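Local structure of carbonic anhydrase (Neosartorya fumigata, 7COI) at residues R201-R204 / E205-L208; K89-A92 / A93-S96. The protein probably catalyses the reversible hydration of carbon dioxide to hydrogencarbonate as a zinc-dependent beta-class carbonic anhydrase. All coordinates share one frame; numbering follows the deposited sequence.

Interaction 1. Residues R201-R204 / E205-L208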
ATOM      1  N   ARG A 201       2.793  16.386   6.143  1.00 17.29           N
ATOM      2  CA  ARG A 201       2.214  16.930   7.409  1.00 16.24           C
ATOM      3  C   ARG A 201       3.094  16.562   8.602  1.00 18.45           C
ATOM      4  O   ARG A 201       3.167  17.366   9.545  1.00 20.93           O
ATOM      5  CB  ARG A 201       0.769  16.504   7.591  1.00 18.08           C
ATOM      6  CG  ARG A 201      -0.180  17.087   6.576  1.00 18.32           C
ATOM      7  CD  ARG A 201      -1.586  16.668   6.891  1.00 20.42           C
ATOM      8  NE  ARG A 201      -2.427  17.176   5.839  1.00 23.78           N
ATOM      9  CZ  ARG A 201      -2.957  18.380   5.835  1.00 27.11           C
ATOM     10  NH1 ARG A 201      -2.789  19.169   6.889  1.00 27.41           N
ATOM     11  NH2 ARG A 201      -3.686  18.762   4.802  1.00 26.09           N
ATOM     12  N   GLN A 202       3.808  15.431   8.559  1.00 18.83           N
ATOM     13  CA  GLN A 202       4.732  15.075   9.657  1.00 20.87           C
ATOM     14  C   GLN A 202       5.876  16.114   9.688  1.00 21.39           C
ATOM     15  O   GLN A 202       6.271  16.562  10.806  1.00 20.52           O
ATOM     16  CB  GLN A 202       5.272  13.662   9.470  1.00 20.73           C
ATOM     17  CG  GLN A 202       4.179  12.594   9.605  1.00 22.22           C
ATOM     18  CD  GLN A 202       4.736  11.222   9.334  1.00 23.43           C
ATOM     19  OE1 GLN A 202       5.509  11.018   8.402  1.00 27.66           O
ATOM     20  NE2 GLN A 202       4.366  10.279  10.174  1.00 24.13           N
ATOM     21  N   LEU A 203       6.401  16.469   8.510  1.00 18.99           N
ATOM     22  CA  LEU A 203       7.457  17.501   8.390  1.00 19.37           C
ATOM     23  C   LEU A 203       6.896  18.852   8.830  1.00 21.08           C
ATOM     24  O   LEU A 203       7.622  19.581   9.550  1.00 21.59           O
ATOM     25  CB  LEU A 203       7.983  17.550   6.951  1.00 19.74           C
ATOM     26  CG  LEU A 203       8.849  16.377   6.546  1.00 20.41           C
ATOM     27  CD1 LEU A 203       9.065  16.382   5.038  1.00 21.16           C
ATOM     28  CD2 LEU A 203      10.179  16.409   7.301  1.00 22.42           C
ATOM     29  N   ARG A 204       5.657  19.156   8.451  1.00 20.26           N
ATOM     30  CA  ARG A 204       5.008  20.420   8.877  1.00 23.65           C
ATOM     31  C   ARG A 204       4.957  20.495  10.419  1.00 24.98           C
ATOM     32  O   ARG A 204       5.333  21.560  11.000  1.00 26.68           O
ATOM     33  CB  ARG A 204       3.622  20.505   8.263  1.00 22.65           C
ATOM     34  CG  ARG A 204       2.862  21.752   8.669  1.00 23.69           C
ATOM     35  CD  ARG A 204       1.493  21.742   8.034  1.00 24.13           C
ATOM     36  NE  ARG A 204       0.697  22.859   8.497  1.00 24.24           N
ATOM     37  CZ  ARG A 204      -0.591  23.011   8.290  1.00 23.68           C
ATOM     38  NH1 ARG A 204      -1.272  22.114   7.583  1.00 24.74           N
ATOM     39  NH2 ARG A 204      -1.191  24.069   8.807  1.00 26.21           N
ATOM     40  N   GLU A 205       4.508  19.422  11.073  1.00 26.33           N
ATOM     41  CA  GLU A 205       4.447  19.347  12.558  1.00 26.69           C
ATOM     42  C   GLU A 205       5.850  19.563  13.123  1.00 28.54           C
ATOM     43  O   GLU A 205       5.977  20.374  14.056  1.00 28.53           O
ATOM     44  CB  GLU A 205       3.888  18.011  13.048  1.00 27.97           C
ATOM     45  CG  GLU A 205       3.911  17.814  14.552  1.00 30.64           C
ATOM     46  CD  GLU A 205       3.510  16.403  14.988  1.00 33.84           C
ATOM     47  OE1 GLU A 205       4.123  15.880  15.918  1.00 38.73           O
ATOM     48  OE2 GLU A 205       2.558  15.837  14.417  1.00 33.99           O
ATOM     49  N   GLN A 206       6.853  18.854  12.604  1.00 26.15           N
ATOM     50  CA  GLN A 206       8.216  18.887  13.163  1.00 30.75           C
ATOM     51  C   GLN A 206       8.815  20.289  13.003  1.00 30.06           C
ATOM     52  O   GLN A 206       9.683  20.651  13.825  1.00 31.97           O
ATOM     53  CB  GLN A 206       9.150  17.902  12.470  1.00 31.42           C
ATOM     54  CG  GLN A 206       8.808  16.429  12.630  1.00 38.33           C
ATOM     55  CD  GLN A 206       9.508  15.608  11.562  1.00 42.49           C
ATOM     56  OE1 GLN A 206      10.638  15.909  11.155  1.00 47.16           O
ATOM     57  NE2 GLN A 206       8.820  14.589  11.054  1.00 42.83           N
ATOM     58  N   HIS A 207       8.468  21.014  11.944  1.00 27.99           N
ATOM     59  CA  HIS A 207       9.099  22.309  11.569  1.00 27.90           C
ATOM     60  C   HIS A 207       8.070  23.444  11.671  1.00 29.77           C
ATOM     61  O   HIS A 207       8.219  24.447  10.926  1.00 29.12           O
ATOM     62  CB  HIS A 207       9.696  22.194  10.155  1.00 28.33           C
ATOM     63  CG  HIS A 207      10.809  21.205  10.069  1.00 27.42           C
ATOM     64  ND1 HIS A 207      12.111  21.552  10.316  1.00 30.04           N
ATOM     65  CD2 HIS A 207      10.826  19.889   9.799  1.00 27.03           C
ATOM     66  CE1 HIS A 207      12.893  20.495  10.200  1.00 29.61           C
ATOM     67  NE2 HIS A 207      12.132  19.462   9.843  1.00 29.57           N
ATOM     68  N   LEU A 208       7.036  23.294  12.508  1.00 29.82           N
ATOM     69  CA  LEU A 208       5.844  24.185  12.439  1.00 31.24           C
ATOM     70  C   LEU A 208       6.234  25.654  12.695  1.00 32.41           C
ATOM     71  O   LEU A 208       5.800  26.523  11.923  1.00 32.26           O
ATOM     72  CB  LEU A 208       4.769  23.733  13.425  1.00 32.79           C
ATOM     73  CG  LEU A 208       3.453  24.502  13.285  1.00 32.65           C
ATOM     74  CD1 LEU A 208       2.849  24.323  11.903  1.00 34.73           C
ATOM     75  CD2 LEU A 208       2.472  24.109  14.375  1.00 31.87           C
TER
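With CG set anti to the carbonyl carbon (chi1 -65°) and an extended chain beyond it, Q206 turns its amide back along the helix toward Q202 and L203, one turn earlier. Its OE1 comes within 3.9 Å of L203 CD2, while Q206 NE2 lies 3.2 Å from Q202 O. The imidazole of H207 meets L203 O at its edge, in plane, H207 CD2 to L203 O being 3.2 Å. R204 has CG anti to the backbone N and its chain extended as far as NE, and its aliphatic part meets one methyl of L208, R204 CG to L208 CD1 being 4.1 Å.

Backbone bonds record the end of helix 193-206. E205 N to R201 O spans 2.9 Å with an N-H...O angle of 165°, but the bond from H207 N to L203 O, equally short, is bent to 136°, and a weak second bond runs from H207 N to R204 O. H207 is the first residue past the helix whose backbone torsions are no longer helical, and it is also the N-cap residue of helix 208-212, whose E210 OE2 is hydrogen-bonded to H207 ND1.

Polar ends reach beyond this turn. R204 NH1 is hydrogen-bonded to A184 O in helix 179-185, while E205 makes a salt bridge with R279 of the second subunit, and Q202 a hydrogen bond with Q237 of that subunit. The turn thus lies between the subunit interface and helix 216-236, where L203 packs on L223 and H207 on L226.

Interaction 2. Residues K89-A92 / A93-S96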
ATOM      1  N   LYS A  89       3.905  10.918 -34.228  1.00 13.33           N
ATOM      2  CA  LYS A  89       4.311  10.415 -35.568  1.00 14.22           C
ATOM      3  C   LYS A  89       5.361  11.354 -36.165  1.00 14.68           C
ATOM      4  O   LYS A  89       6.312  10.872 -36.792  1.00 15.41           O
ATOM      5  CB  LYS A  89       3.081  10.156 -36.409  1.00 15.87           C
ATOM      6  CG  LYS A  89       2.192   9.059 -35.865  1.00 17.16           C
ATOM      7  CD  LYS A  89       1.150   8.541 -36.839  1.00 18.92           C
ATOM      8  CE  LYS A  89       0.149   7.558 -36.240  1.00 19.02           C
ATOM      9  NZ  LYS A  89      -0.517   8.082 -35.014  1.00 18.23           N
ATOM     10  N   GLU A  90       5.206  12.659 -35.978  1.00 15.27           N
ATOM     11  CA  GLU A  90       6.181  13.672 -36.468  1.00 16.87           C
ATOM     12  C   GLU A  90       7.517  13.469 -35.752  1.00 16.72           C
ATOM     13  O   GLU A  90       8.558  13.528 -36.398  1.00 17.09           O
ATOM     14  CB  GLU A  90       5.658  15.084 -36.246  1.00 18.65           C
ATOM     15  CG  GLU A  90       4.438  15.433 -37.055  1.00 22.31           C
ATOM     16  CD  GLU A  90       3.796  16.757 -36.664  1.00 28.14           C
ATOM     17  OE1 GLU A  90       4.311  17.465 -35.781  1.00 31.50           O
ATOM     18  OE2 GLU A  90       2.771  17.067 -37.247  1.00 35.91           O
ATOM     19  N   TRP A  91       7.474  13.212 -34.436  1.00 16.34           N
ATOM     20  CA  TRP A  91       8.699  12.954 -33.654  1.00 16.01           C
ATOM     21  C   TRP A  91       9.403  11.675 -34.138  1.00 17.49           C
ATOM     22  O   TRP A  91      10.643  11.686 -34.295  1.00 16.27           O
ATOM     23  CB  TRP A  91       8.343  12.931 -32.162  1.00 17.09           C
ATOM     24  CG  TRP A  91       9.537  12.580 -31.353  1.00 18.20           C
ATOM     25  CD1 TRP A  91      10.559  13.409 -30.983  1.00 19.73           C
ATOM     26  CD2 TRP A  91       9.867  11.285 -30.855  1.00 17.03           C
ATOM     27  NE1 TRP A  91      11.488  12.712 -30.259  1.00 19.40           N
ATOM     28  CE2 TRP A  91      11.091  11.413 -30.161  1.00 17.89           C
ATOM     29  CE3 TRP A  91       9.228  10.045 -30.881  1.00 17.04           C
ATOM     30  CZ2 TRP A  91      11.702  10.339 -29.505  1.00 17.27           C
ATOM     31  CZ3 TRP A  91       9.835   8.988 -30.233  1.00 17.28           C
ATOM     32  CH2 TRP A  91      11.040   9.142 -29.538  1.00 16.60           C
ATOM     33  N   ALA A  92       8.663  10.599 -34.386  1.00 15.17           N
ATOM     34  CA  ALA A  92       9.207   9.323 -34.919  1.00 17.36           C
ATOM     35  C   ALA A  92       9.834   9.576 -36.308  1.00 16.78           C
ATOM     36  O   ALA A  92      10.892   9.045 -36.590  1.00 16.27           O
ATOM     37  CB  ALA A  92       8.134   8.265 -34.998  1.00 16.44           C
ATOM     38  N   ALA A  93       9.207  10.400 -37.134  1.00 15.89           N
ATOM     39  CA  ALA A  93       9.747  10.739 -38.477  1.00 16.68           C
ATOM     40  C   ALA A  93      11.071  11.482 -38.299  1.00 16.53           C
ATOM     41  O   ALA A  93      12.057  11.084 -38.958  1.00 17.04           O
ATOM     42  CB  ALA A  93       8.749  11.522 -39.292  1.00 16.35           C
ATOM     43  N   LYS A  94      11.129  12.447 -37.382  1.00 17.56           N
ATOM     44  CA  LYS A  94      12.352  13.249 -37.121  1.00 20.93           C
ATOM     45  C   LYS A  94      13.474  12.319 -36.632  1.00 22.33           C
ATOM     46  O   LYS A  94      14.645  12.458 -37.134  1.00 20.36           O
ATOM     47  CB  LYS A  94      12.045  14.361 -36.126  1.00 25.17           C
ATOM     48  CG  LYS A  94      13.191  15.306 -35.827  1.00 33.31           C
ATOM     49  CD  LYS A  94      12.829  16.518 -34.993  1.00 39.98           C
ATOM     50  CE  LYS A  94      12.187  16.196 -33.645  1.00 47.58           C
ATOM     51  NZ  LYS A  94      13.141  15.655 -32.635  1.00 47.26           N
ATOM     52  N   CYS A  95      13.171  11.387 -35.718  1.00 20.94           N
ATOM     53  CA  CYS A  95      14.155  10.381 -35.237  1.00 22.19           C
ATOM     54  C   CYS A  95      14.732   9.580 -36.417  1.00 17.76           C
ATOM     55  O   CYS A  95      15.983   9.414 -36.503  1.00 20.04           O
ATOM     56  CB  CYS A  95      13.554   9.431 -34.204  1.00 22.66           C
ATOM     57  SG  CYS A  95      13.281  10.240 -32.610  1.00 25.51           S
ATOM     58  N   SER A  96      13.864   9.070 -37.278  1.00 18.62           N
ATOM     59  CA  SER A  96      14.229   8.216 -38.438  1.00 18.39           C
ATOM     60  C   SER A  96      15.138   9.013 -39.392  1.00 19.06           C
ATOM     61  O   SER A  96      16.143   8.418 -39.913  1.00 19.63           O
ATOM     62  CB  SER A  96      12.985   7.709 -39.113  1.00 19.85           C
ATOM     63  OG  SER A  96      13.298   7.097 -40.353  1.00 20.61           O
TER
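Four successive i to i+4 backbone bonds run from A93 N to K89 O through S96 N to A92 O, the pattern of an unbroken alpha-helix; C95 N to W91 O measures 2.9 Å and the others are similar. On this scaffold, part of helix 80-98, W91 and C95 form a Cys sulfur-aromatic contact across one turn. The indole is carried forward along the helix by a first torsion of 176°, which places CG anti to the backbone N, and C95 SG stands over one face. The sulfur is 3.7 Å from the centroid of the six-membered ring of W91 and lies 23° off the ring normal, so it is offset toward the rim yet still above the face.

K94 reaches the same indole at another point. Its chain bends at both of its last two torsions, folding the ammonium back so that K94 NZ lies 3.8 Å from W91 CD1. The approach is oblique to the ring, and the two side chains cross at about a right angle.

W91 and C95 are buried, and both pack on L103 of helix 102-106. W91 also meets Y257 of the third subunit, and A92 meets S261 of that same neighbour, placing this part of the helix against another chain of the tetramer. Within the indole, the sulfur sits nearest the CE2-CZ2 bond: C95 SG is 3.5 Å from both W91 CE2 and W91 CZ2.

Interactions 1 and 2 lie on opposite sides of the chain's centre, their centres about 48 Å apart and their nearest atoms about 35 Å apart, and they share no secondary-structure element. Both are partly buried local helical contacts facing other subunits, but more of the residues of 89-96 are exposed. Their backbones differ: interaction 2 keeps regular helical bonds throughout, whereas interaction 1 covers a helix end and the start of the next helix. Their links to neighbours differ too. Residues 201-208 meet the second subunit through polar bonds, among them that of E205 with R279 of the second subunit, as well as packing, while 89-96 meets the third subunit by side-chain packing, beside an internal sulfur-aromatic contact.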